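PDB 4JJJ: cellulose 1,4-beta-cellobiosidase from Thermobifida fusca, which probably hydrolyses cellulose chains to release cellobiose, this chain being the family 48 glycoside hydrolase part of a longer protein. Local coordinates for residues N277-T282 with Y385-T390; Y105-P110 with P118-V123; D269-K274 with W315-S320. The protein carries 1 engineered substitution. All blocks are in the same frame, centred on the assembly; numbering follows the deposited sequence. Where two conformers were deposited one is given.

Interaction 1: residues N277-T282 with Y385-T390; sequences NCVGAT and YDTPPT. With FE (Fe (III) ion), chain N.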
loop_
_atom_site.group_PDB
_atom_site.type_symbol
_atom_site.label_atom_id
_atom_site.label_comp_id
_atom_site.label_asym_id
_atom_site.label_seq_id
_atom_site.Cartn_x
_atom_site.Cartn_y
_atom_site.Cartn_z
ATOM N N ASN A 277 19.452 -17.138 3.064
ATOM C CA ASN A 277 20.826 -17.007 2.527
ATOM C C ASN A 277 20.808 -17.149 1.001
ATOM O O ASN A 277 21.585 -17.858 0.361
ATOM C CB ASN A 277 21.699 -18.020 3.230
ATOM C CG ASN A 277 21.693 -17.795 4.760
ATOM O OD1 ASN A 277 21.956 -16.729 5.207
ATOM N ND2 ASN A 277 21.257 -18.780 5.526
ATOM N N CYS A 278 19.854 -16.437 0.380
ATOM C CA CYS A 278 19.558 -16.612 -1.026
ATOM C C CYS A 278 20.402 -15.596 -1.724
ATOM O O CYS A 278 19.924 -14.486 -2.113
ATOM C CB CYS A 278 18.071 -16.375 -1.280
ATOM S SG CYS A 278 17.505 -16.728 -2.960
ATOM N N VAL A 279 21.668 -15.993 -2.010
ATOM C CA VAL A 279 22.673 -15.057 -2.499
ATOM C C VAL A 279 23.190 -15.696 -3.797
ATOM O O VAL A 279 23.648 -16.839 -3.766
ATOM C CB VAL A 279 23.818 -14.857 -1.511
ATOM C CG1 VAL A 279 24.889 -13.983 -2.084
ATOM C CG2 VAL A 279 23.292 -14.208 -0.260
ATOM N N GLY A 280 23.116 -14.960 -4.893
ATOM C CA GLY A 280 23.527 -15.451 -6.208
ATOM C C GLY A 280 22.306 -15.976 -6.947
ATOM O O GLY A 280 21.769 -17.032 -6.624
ATOM N N ALA A 281 21.840 -15.235 -7.941
ATOM C CA ALA A 281 20.691 -15.639 -8.643
ATOM C C ALA A 281 20.782 -17.024 -9.304
ATOM O O ALA A 281 19.832 -17.756 -9.258
ATOM C CB ALA A 281 20.267 -14.592 -9.628
ATOM N N THR A 282 21.969 -17.433 -9.815
ATOM C CA THR A 282 22.067 -18.767 -10.425
ATOM C C THR A 282 22.282 -19.873 -9.408
ATOM O O THR A 282 21.968 -20.987 -9.733
ATOM C CB THR A 282 23.221 -18.851 -11.481
ATOM O OG1 THR A 282 24.418 -18.388 -10.830
ATOM C CG2 THR A 282 22.901 -17.941 -12.617
ATOM N N TYR A 385 19.166 -10.854 -5.995
ATOM C CA TYR A 385 19.783 -11.867 -5.174
ATOM C C TYR A 385 21.302 -11.520 -4.984
ATOM O O TYR A 385 22.127 -12.448 -5.116
ATOM C CB TYR A 385 19.571 -13.297 -5.694
ATOM C CG TYR A 385 18.076 -13.605 -5.851
ATOM C CD1 TYR A 385 17.292 -13.855 -4.768
ATOM C CD2 TYR A 385 17.450 -13.525 -7.090
ATOM C CE1 TYR A 385 15.888 -13.997 -4.909
ATOM C CE2 TYR A 385 16.074 -13.676 -7.238
ATOM C CZ TYR A 385 15.302 -13.927 -6.123
ATOM O OH TYR A 385 13.962 -14.082 -6.312
ATOM N N ASP A 386 21.601 -10.254 -4.752
ATOM C CA ASP A 386 22.958 -9.745 -4.668
ATOM C C ASP A 386 23.512 -10.108 -3.314
ATOM O O ASP A 386 22.904 -10.712 -2.478
ATOM C CB ASP A 386 22.988 -8.237 -4.837
ATOM C CG ASP A 386 24.228 -7.713 -5.512
ATOM O OD1 ASP A 386 25.243 -8.494 -5.595
ATOM O OD2 ASP A 386 24.072 -6.571 -6.070
ATOM N N THR A 387 24.789 -9.769 -3.159
ATOM C CA THR A 387 25.524 -10.102 -1.933
ATOM C C THR A 387 25.399 -8.999 -0.948
ATOM O O THR A 387 25.808 -7.850 -1.164
ATOM C CB THR A 387 27.014 -10.209 -2.340
ATOM O OG1 THR A 387 27.097 -11.320 -3.232
ATOM C CG2 THR A 387 27.821 -10.381 -1.014
ATOM N N PRO A 388 24.753 -9.268 0.198
ATOM C CA PRO A 388 24.729 -8.207 1.161
ATOM C C PRO A 388 26.013 -8.040 1.935
ATOM O O PRO A 388 26.797 -9.030 1.952
ATOM C CB PRO A 388 23.629 -8.650 2.115
ATOM C CG PRO A 388 23.084 -9.856 1.575
ATOM C CD PRO A 388 24.126 -10.468 0.691
ATOM N N PRO A 389 26.172 -6.904 2.624
ATOM C CA PRO A 389 27.407 -6.696 3.393
ATOM C C PRO A 389 27.599 -7.782 4.416
ATOM O O PRO A 389 26.639 -8.264 5.118
ATOM C CB PRO A 389 27.235 -5.356 4.097
ATOM C CG PRO A 389 25.974 -4.740 3.598
ATOM C CD PRO A 389 25.277 -5.709 2.697
ATOM N N THR A 390 28.830 -8.180 4.625
ATOM C CA THR A 390 29.117 -9.144 5.669
ATOM C C THR A 390 28.694 -8.621 7.089
ATOM O O THR A 390 28.878 -7.457 7.376
ATOM C CB THR A 390 30.627 -9.375 5.689
ATOM O OG1 THR A 390 30.961 -9.874 4.388
ATOM C CG2 THR A 390 31.027 -10.450 6.669
HETATM FE FE FE N . 27.006 -7.977 -6.725
HETATM O O HOH W 1 20.295 -11.653 -1.817
HETATM O O HOH W 2 22.908 -12.553 -8.353
HETATM O O HOH W 3 26.242 -6.457 -7.840
HETATM O O HOH W 4 28.380 -7.184 -5.000
HETATM O O HOH W 5 26.494 -6.409 -5.643
HETATM O O HOH W 6 27.522 -8.705 -4.958
#
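C278 and A281 meet the Y385 ring obliquely from the same side of its plane, each at a different rim atom. CD1 lies 3.4 Å from C278 SG, and CD2 lies 3.9 Å from A281 CB. The sulfur sits 53° off the ring normal, while C278 O lies in the ring plane at its edge. A chi1 of -56° sets CG of Y385 beside the backbone N; at the far end of the ring, OH is hydrogen-bonded to D269 OD2, outside this pair. The contact joins two irregular loops of the family 48 catalytic domain, whose fold is an (alpha/alpha)6 barrel. C278 is the centre of an inverse gamma turn and is tied by a disulfide to C284. Two residues on, G280 N donates to Y385 O over 2.7 Å, at an N-H...O angle of 166°. An alanine in place of Y385 would probably leave the C278 sulfur and the A281 methyl without their ring partner and D269 without its phenol hydroxyl. Farther along, V279 splays its two branches: CG1 reaches T387 OG1 (3.6 Å) and CG2 reaches P388 CD (3.9 Å). D386 turns away, its OD1 binding the iron(III) ion at 2.2 Å and accepting from T387 N on its anti side.

Interaction 2: residues Y105-P110 with P118-V123; sequences YIPEQP and PLMNNV. With BGC (beta-D-glucopyranose), chain D.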
loop_
_atom_site.group_PDB
_atom_site.type_symbol
_atom_site.label_atom_id
_atom_site.label_comp_id
_atom_site.label_asym_id
_atom_site.label_seq_id
_atom_site.Cartn_x
_atom_site.Cartn_y
_atom_site.Cartn_z
ATOM N N TYR A 105 13.054 -15.091 -14.678
ATOM C CA TYR A 105 13.758 -14.073 -13.964
ATOM C C TYR A 105 14.212 -12.872 -14.796
ATOM O O TYR A 105 14.751 -13.036 -15.906
ATOM C CB TYR A 105 14.988 -14.688 -13.320
ATOM C CG TYR A 105 15.887 -13.752 -12.563
ATOM C CD1 TYR A 105 15.591 -13.325 -11.285
ATOM C CD2 TYR A 105 17.101 -13.316 -13.078
ATOM C CE1 TYR A 105 16.398 -12.450 -10.608
ATOM C CE2 TYR A 105 17.947 -12.490 -12.398
ATOM C CZ TYR A 105 17.670 -12.062 -11.141
ATOM O OH TYR A 105 18.559 -11.279 -10.455
ATOM N N ILE A 106 14.003 -11.679 -14.234
ATOM C CA ILE A 106 14.588 -10.451 -14.763
ATOM C C ILE A 106 15.232 -9.769 -13.566
ATOM O O ILE A 106 14.545 -9.556 -12.535
ATOM C CB ILE A 106 13.503 -9.535 -15.389
ATOM C CG1 ILE A 106 12.869 -10.150 -16.634
ATOM C CG2 ILE A 106 14.082 -8.183 -15.679
ATOM C CD1 ILE A 106 11.589 -9.495 -17.074
ATOM N N PRO A 107 16.487 -9.397 -13.628
ATOM C CA PRO A 107 17.057 -8.730 -12.435
ATOM C C PRO A 107 16.566 -7.337 -12.267
ATOM O O PRO A 107 16.349 -6.615 -13.239
ATOM C CB PRO A 107 18.569 -8.712 -12.752
ATOM C CG PRO A 107 18.600 -8.712 -14.202
ATOM C CD PRO A 107 17.538 -9.596 -14.675
ATOM N N GLU A 108 16.348 -6.906 -11.040
ATOM C CA GLU A 108 16.148 -5.491 -10.804
ATOM C C GLU A 108 17.483 -4.793 -11.010
ATOM O O GLU A 108 18.540 -5.371 -10.827
ATOM C CB GLU A 108 15.589 -5.233 -9.393
ATOM C CG GLU A 108 14.233 -5.978 -9.268
ATOM C CD GLU A 108 13.456 -5.815 -7.947
ATOM O OE1 GLU A 108 13.928 -4.871 -7.167
ATOM O OE2 GLU A 108 12.438 -6.636 -7.765
ATOM N N GLN A 109 17.438 -3.551 -11.438
ATOM C CA GLN A 109 18.685 -2.823 -11.701
ATOM C C GLN A 109 18.878 -1.730 -10.656
ATOM O O GLN A 109 17.893 -1.155 -10.077
ATOM C CB GLN A 109 18.627 -2.263 -13.128
ATOM C CG GLN A 109 18.351 -3.248 -14.217
ATOM C CD GLN A 109 19.604 -4.033 -14.557
ATOM O OE1 GLN A 109 20.702 -3.705 -14.066
ATOM N NE2 GLN A 109 19.434 -5.151 -15.243
ATOM N N PRO A 110 20.104 -1.264 -10.457
ATOM C CA PRO A 110 20.308 -0.255 -9.384
ATOM C C PRO A 110 19.755 1.156 -9.623
ATOM O O PRO A 110 19.468 1.895 -8.630
ATOM C CB PRO A 110 21.813 -0.209 -9.250
ATOM C CG PRO A 110 22.427 -1.186 -10.169
ATOM C CD PRO A 110 21.356 -1.852 -10.968
ATOM N N PRO A 118 16.966 -7.369 -18.968
ATOM C CA PRO A 118 16.761 -8.600 -19.740
ATOM C C PRO A 118 16.249 -9.818 -18.972
ATOM O O PRO A 118 16.491 -10.001 -17.762
ATOM C CB PRO A 118 18.211 -8.909 -20.225
ATOM C CG PRO A 118 19.076 -8.397 -19.093
ATOM C CD PRO A 118 18.332 -7.187 -18.510
ATOM N N LEU A 119 15.568 -10.653 -19.690
ATOM C CA LEU A 119 15.285 -11.995 -19.234
ATOM C C LEU A 119 16.539 -12.827 -19.093
ATOM O O LEU A 119 17.420 -12.756 -19.968
ATOM C CB LEU A 119 14.369 -12.703 -20.201
ATOM C CG LEU A 119 12.896 -12.348 -20.274
ATOM C CD1 LEU A 119 12.562 -10.942 -20.715
ATOM C CD2 LEU A 119 12.301 -13.322 -21.282
ATOM N N MET A 120 16.610 -13.612 -18.018
ATOM C CA MET A 120 17.738 -14.534 -17.756
ATOM C C MET A 120 17.214 -15.945 -17.507
ATOM O O MET A 120 16.687 -16.294 -16.465
ATOM C CB MET A 120 18.615 -14.044 -16.615
ATOM C CG MET A 120 19.265 -12.706 -16.889
ATOM S SD MET A 120 20.329 -12.125 -15.587
ATOM C CE MET A 120 20.964 -10.629 -16.351
ATOM N N ASN A 121 17.280 -16.774 -18.515
ATOM C CA ASN A 121 16.808 -18.150 -18.346
ATOM C C ASN A 121 17.673 -19.081 -17.499
ATOM O O ASN A 121 17.157 -20.180 -17.097
ATOM C CB ASN A 121 16.672 -18.843 -19.722
ATOM C CG ASN A 121 15.600 -18.215 -20.555
ATOM O OD1 ASN A 121 14.530 -17.885 -20.049
ATOM N ND2 ASN A 121 15.891 -17.986 -21.819
ATOM N N ASN A 122 18.894 -18.697 -17.209
ATOM C CA ASN A 122 19.820 -19.538 -16.373
ATOM C C ASN A 122 19.572 -19.381 -14.884
ATOM O O ASN A 122 20.202 -20.058 -14.096
ATOM C CB ASN A 122 21.302 -19.262 -16.691
ATOM C CG ASN A 122 21.757 -17.849 -16.348
ATOM O OD1 ASN A 122 20.974 -16.941 -16.096
ATOM N ND2 ASN A 122 23.056 -17.661 -16.340
ATOM N N VAL A 123 18.646 -18.483 -14.488
ATOM C CA VAL A 123 18.370 -18.295 -13.076
ATOM C C VAL A 123 17.180 -19.164 -12.713
ATOM O O VAL A 123 16.137 -19.034 -13.310
ATOM C CB VAL A 123 18.108 -16.831 -12.786
ATOM C CG1 VAL A 123 17.496 -16.689 -11.416
ATOM C CG2 VAL A 123 19.370 -16.008 -12.902
HETATM C C2 BGC D . 7.559 -8.057 -16.418
HETATM C C3 BGC D . 7.074 -9.280 -17.188
HETATM C C4 BGC D . 7.765 -10.557 -16.643
HETATM C C5 BGC D . 7.554 -10.628 -15.128
HETATM C C6 BGC D . 8.364 -11.802 -14.481
HETATM C C1 BGC D . 7.271 -8.265 -14.933
HETATM O O2 BGC D . 6.815 -6.955 -16.901
HETATM O O3 BGC D . 7.418 -9.077 -18.578
HETATM O O4 BGC D . 7.154 -11.731 -17.179
HETATM O O5 BGC D . 8.038 -9.413 -14.542
HETATM O O6 BGC D . 9.775 -11.613 -14.592
HETATM O O HOH W 7 14.596 -17.609 -15.184
#
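Y105 fills a hollow formed by V123 and M120, and the two neighbours address different parts of its ring. This is a loop-to-loop contact in the family 48 catalytic domain, with a type I beta turn running from M120 to V123 and a Met-aromatic contact at its side. V123 CG1 rides over one face as a CH-pi contact, 3.9 Å from the ring centroid and 25° off the normal. The other methyl of V123, CG2, presses on the rim at Y105 CD2 (3.5 Å). P107 N sits on the opposite face, offset toward the rim, so the ring is sandwiched between its own segment and the valine. M120 runs alongside Y105, pointing the same way: its CB meets the ring edge in plane, and SD stays at that edge, 5.2 Å from the centroid. Extended beyond CG, the side chain of the M120 conformer described here crosses that of P107 at about a right angle, CE reaching CG at 3.7 Å. The backbones are pinned by M120 N, which donates to Y105 O over 2.9 Å, nearly along the C=O axis. A water bridges the segments, accepting from Y105 N and donating to both M120 O and V123 O. P118 O lodges against P107 CD (3.3 Å) and the CA of I106; it is buried and has no hydrogen-bond partner in the model. On the pocket side, I106 and L119 meet through their CD1 methyls at 4.0 Å. Both belong to the glycan pocket, and I106 CD1 comes within 3.7 Å of O6 of the glucose of chain D.

Interaction 3: residues D269-K274 with W315-S320; sequences DKYFKK and WRIGSS. With BGC (beta-D-glucopyranose), chain D; BGC (beta-D-glucopyranose), chain B; BGC (beta-D-glucopyranose), chain C.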
loop_
_atom_site.group_PDB
_atom_site.type_symbol
_atom_site.label_atom_id
_atom_site.label_comp_id
_atom_site.label_asym_id
_atom_site.label_seq_id
_atom_site.Cartn_x
_atom_site.Cartn_y
_atom_site.Cartn_z
ATOM N N ASP A 269 8.685 -15.526 -2.043
ATOM C CA ASP A 269 9.765 -14.866 -2.787
ATOM C C ASP A 269 9.276 -14.515 -4.221
ATOM O O ASP A 269 8.498 -15.261 -4.813
ATOM C CB ASP A 269 10.968 -15.830 -2.869
ATOM C CG ASP A 269 12.148 -15.222 -3.587
ATOM O OD1 ASP A 269 12.909 -14.472 -2.923
ATOM O OD2 ASP A 269 12.294 -15.513 -4.786
ATOM N N LYS A 270 9.823 -13.438 -4.784
ATOM C CA LYS A 270 9.402 -12.976 -6.065
ATOM C C LYS A 270 9.370 -14.114 -7.088
ATOM O O LYS A 270 8.424 -14.236 -7.851
ATOM C CB LYS A 270 10.281 -11.868 -6.515
ATOM C CG LYS A 270 9.869 -11.111 -7.739
ATOM C CD LYS A 270 10.866 -10.024 -8.185
ATOM C CE LYS A 270 10.411 -9.328 -9.450
ATOM N NZ LYS A 270 11.373 -8.270 -9.800
ATOM N N TYR A 271 10.497 -14.837 -7.178
ATOM C CA TYR A 271 10.608 -15.900 -8.143
ATOM C C TYR A 271 10.595 -17.282 -7.475
ATOM O O TYR A 271 11.151 -18.280 -8.011
ATOM C CB TYR A 271 11.856 -15.709 -9.011
ATOM C CG TYR A 271 11.731 -14.546 -9.943
ATOM C CD1 TYR A 271 10.930 -14.632 -11.055
ATOM C CD2 TYR A 271 12.413 -13.322 -9.647
ATOM C CE1 TYR A 271 10.765 -13.499 -11.911
ATOM C CE2 TYR A 271 12.250 -12.211 -10.482
ATOM C CZ TYR A 271 11.409 -12.342 -11.594
ATOM O OH TYR A 271 11.323 -11.194 -12.415
ATOM N N PHE A 272 9.870 -17.401 -6.386
ATOM C CA PHE A 272 9.664 -18.609 -5.651
ATOM C C PHE A 272 11.011 -19.307 -5.329
ATOM O O PHE A 272 11.055 -20.518 -5.332
ATOM C CB PHE A 272 8.671 -19.534 -6.399
ATOM C CG PHE A 272 7.272 -18.950 -6.497
ATOM C CD1 PHE A 272 6.377 -19.092 -5.442
ATOM C CD2 PHE A 272 6.877 -18.226 -7.646
ATOM C CE1 PHE A 272 5.149 -18.438 -5.557
ATOM C CE2 PHE A 272 5.631 -17.628 -7.747
ATOM C CZ PHE A 272 4.786 -17.708 -6.656
ATOM N N LYS A 273 12.029 -18.522 -5.078
ATOM C CA LYS A 273 13.281 -19.111 -4.555
ATOM C C LYS A 273 13.103 -19.593 -3.174
ATOM O O LYS A 273 12.341 -19.062 -2.349
ATOM C CB LYS A 273 14.349 -18.096 -4.492
ATOM C CG LYS A 273 14.784 -17.469 -5.770
ATOM C CD LYS A 273 15.587 -18.321 -6.666
ATOM C CE LYS A 273 16.607 -17.486 -7.463
ATOM N NZ LYS A 273 17.337 -18.488 -8.304
ATOM N N LYS A 274 13.909 -20.579 -2.803
ATOM C CA LYS A 274 13.921 -20.971 -1.428
ATOM C C LYS A 274 14.355 -19.800 -0.549
ATOM O O LYS A 274 15.330 -19.065 -0.839
ATOM C CB LYS A 274 14.955 -22.063 -1.239
ATOM C CG LYS A 274 15.102 -22.633 0.174
ATOM C CD LYS A 274 16.140 -23.783 0.118
ATOM C CE LYS A 274 16.339 -24.439 1.465
ATOM N NZ LYS A 274 15.227 -25.362 1.836
ATOM N N TRP A 315 2.174 -15.454 -16.301
ATOM C CA TRP A 315 3.161 -15.535 -15.282
ATOM C C TRP A 315 2.582 -14.910 -13.960
ATOM O O TRP A 315 1.542 -14.199 -13.952
ATOM C CB TRP A 315 4.402 -14.758 -15.626
ATOM C CG TRP A 315 4.122 -13.365 -15.998
ATOM C CD1 TRP A 315 3.798 -12.924 -17.259
ATOM C CD2 TRP A 315 4.055 -12.229 -15.133
ATOM N NE1 TRP A 315 3.520 -11.556 -17.227
ATOM C CE2 TRP A 315 3.763 -11.094 -15.941
ATOM C CE3 TRP A 315 4.281 -12.030 -13.763
ATOM C CZ2 TRP A 315 3.590 -9.814 -15.420
ATOM C CZ3 TRP A 315 4.152 -10.750 -13.233
ATOM C CH2 TRP A 315 3.789 -9.626 -14.065
ATOM N N ARG A 316 3.271 -15.261 -12.864
ATOM C CA ARG A 316 2.957 -14.752 -11.493
ATOM C C ARG A 316 4.238 -14.628 -10.747
ATOM O O ARG A 316 5.180 -15.478 -10.884
ATOM C CB ARG A 316 2.031 -15.676 -10.715
ATOM C CG ARG A 316 0.670 -15.845 -11.379
ATOM C CD ARG A 316 -0.290 -16.749 -10.648
ATOM N NE ARG A 316 -1.473 -16.869 -11.484
ATOM C CZ ARG A 316 -2.554 -17.592 -11.228
ATOM N NH1 ARG A 316 -2.695 -18.318 -10.122
ATOM N NH2 ARG A 316 -3.544 -17.587 -12.102
ATOM N N ILE A 317 4.297 -13.588 -9.871
ATOM C CA ILE A 317 5.435 -13.365 -8.973
ATOM C C ILE A 317 4.886 -13.021 -7.615
ATOM O O ILE A 317 3.845 -12.352 -7.550
ATOM C CB ILE A 317 6.440 -12.342 -9.448
ATOM C CG1 ILE A 317 5.768 -10.930 -9.665
ATOM C CG2 ILE A 317 7.127 -12.781 -10.789
ATOM C CD1 ILE A 317 6.624 -9.830 -10.282
ATOM N N GLY A 318 5.596 -13.415 -6.559
ATOM C CA GLY A 318 5.466 -12.835 -5.216
ATOM C C GLY A 318 6.317 -11.647 -5.161
ATOM O O GLY A 318 6.549 -10.951 -6.125
ATOM N N SER A 319 6.857 -11.343 -3.960
ATOM C CA SER A 319 7.880 -10.337 -3.817
ATOM C C SER A 319 8.739 -10.662 -2.622
ATOM O O SER A 319 8.237 -11.235 -1.654
ATOM C CB SER A 319 7.403 -8.910 -3.922
ATOM O OG SER A 319 7.032 -8.441 -2.683
ATOM N N SER A 320 10.000 -10.291 -2.652
ATOM C CA SER A 320 10.969 -10.808 -1.713
ATOM C C SER A 320 11.235 -9.938 -0.476
ATOM O O SER A 320 11.835 -10.439 0.500
ATOM C CB SER A 320 12.316 -10.961 -2.425
ATOM O OG SER A 320 12.179 -11.902 -3.497
HETATM C C2 BGC D . 7.559 -8.057 -16.418
HETATM C C3 BGC D . 7.074 -9.280 -17.188
HETATM C C4 BGC D . 7.765 -10.557 -16.643
HETATM C C5 BGC D . 7.554 -10.628 -15.128
HETATM C C6 BGC D . 8.364 -11.802 -14.481
HETATM C C1 BGC D . 7.271 -8.265 -14.933
HETATM O O2 BGC D . 6.815 -6.955 -16.901
HETATM O O3 BGC D . 7.418 -9.077 -18.578
HETATM O O4 BGC D . 7.154 -11.731 -17.179
HETATM O O5 BGC D . 8.038 -9.413 -14.542
HETATM O O6 BGC D . 9.775 -11.613 -14.592
HETATM C C2 BGC B . 8.184 -6.192 -10.733
HETATM C C3 BGC B . 8.539 -6.744 -12.098
HETATM C C4 BGC B . 7.317 -6.965 -12.971
HETATM C C5 BGC B . 6.420 -5.755 -12.989
HETATM C C6 BGC B . 5.107 -5.922 -13.658
HETATM C C1 BGC B . 7.283 -4.946 -10.918
HETATM O O2 BGC B . 9.321 -5.888 -9.936
HETATM O O3 BGC B . 9.270 -7.991 -11.945
HETATM O O4 BGC B . 7.850 -7.192 -14.320
HETATM O O5 BGC B . 6.114 -5.322 -11.628
HETATM O O6 BGC B . 4.385 -4.707 -13.723
HETATM C C2 BGC C . 7.279 -13.724 -18.393
HETATM C C3 BGC C . 7.844 -14.450 -19.635
HETATM C C4 BGC C . 7.629 -13.584 -20.885
HETATM C C5 BGC C . 8.137 -12.136 -20.653
HETATM C C6 BGC C . 8.032 -11.119 -21.793
HETATM C C1 BGC C . 7.826 -12.323 -18.315
HETATM O O2 BGC C . 7.626 -14.504 -17.300
HETATM O O3 BGC C . 7.149 -15.716 -19.825
HETATM O O4 BGC C . 8.597 -14.063 -21.917
HETATM O O5 BGC C . 7.391 -11.608 -19.498
HETATM O O6 BGC C . 9.140 -10.225 -21.920
HETATM O O HOH W 8 7.800 -16.128 -10.031
#
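R316 O meets the edge of the F272 ring in its plane, and a water that donates to this oxygen also donates to K270 O. I317 packs on both K270 and Y271. Its CB lies 3.2 Å from K270 O. A chi1 of 59° puts CG1 in the crowded position between backbone N and carbonyl carbon, and CD1 beyond it lies 3.9 Å from K270 CE, the two side chains running side by side. The other branch, CG2, lies 3.9 Å from Y271 CE1. G318 follows, its N giving K270 O a weak hydrogen bond of 3.2 Å; a CB here would point toward the other segment and come tight against D269 O. S319 turns its side chain away, to S298 and the backbone of Y300. S320 closes the walk with a hydroxyl used in both directions. OG donates to D269 OD1 over 2.7 Å, arriving 71° out of the carboxylate plane, and accepts from K270 N at 3.1 Å along a nearly straight N-H (173°). The other carboxylate oxygen, OD2, takes Y271 N and K273 N from opposite faces, so D269 is held through both oxygens. The bond from Y271 N makes an Asx turn, inside the type I beta turn from D269 to F272. That turn presents K270 and Y271 to the sugar: the extended lysine, salt-bridged to E108, bonds O2 of the chain B glucose through NZ (3.1 Å), and Y271 OH donates to O6 of the chain D glucose (2.7 Å). With W315, whose ring lies under O4 of that glucose, they form one wall of the substrate-binding tunnel of a family 48 cellulase.

The three contacts adjoin on one side of the chain, their centres 13 to 15 Å apart. Interactions 2 and 3 both touch the glucose of chain D and are joined by the salt bridge between E108 OE2 and K270 NZ (2.8 Å); the rings of Y105 and Y271 also meet edge to face. Interaction 1 touches both and lies farther from the sugars, with the Y385 side chain about 10 Å from a bound glucose. Its Y385 OH lies 2.7 Å from D269 OD2, and A281 O lies 2.8 Å from K273 NZ. In interaction 3 the side chain of S319 is about 11 Å from that of the engineered N224, at the predicted nucleophile position.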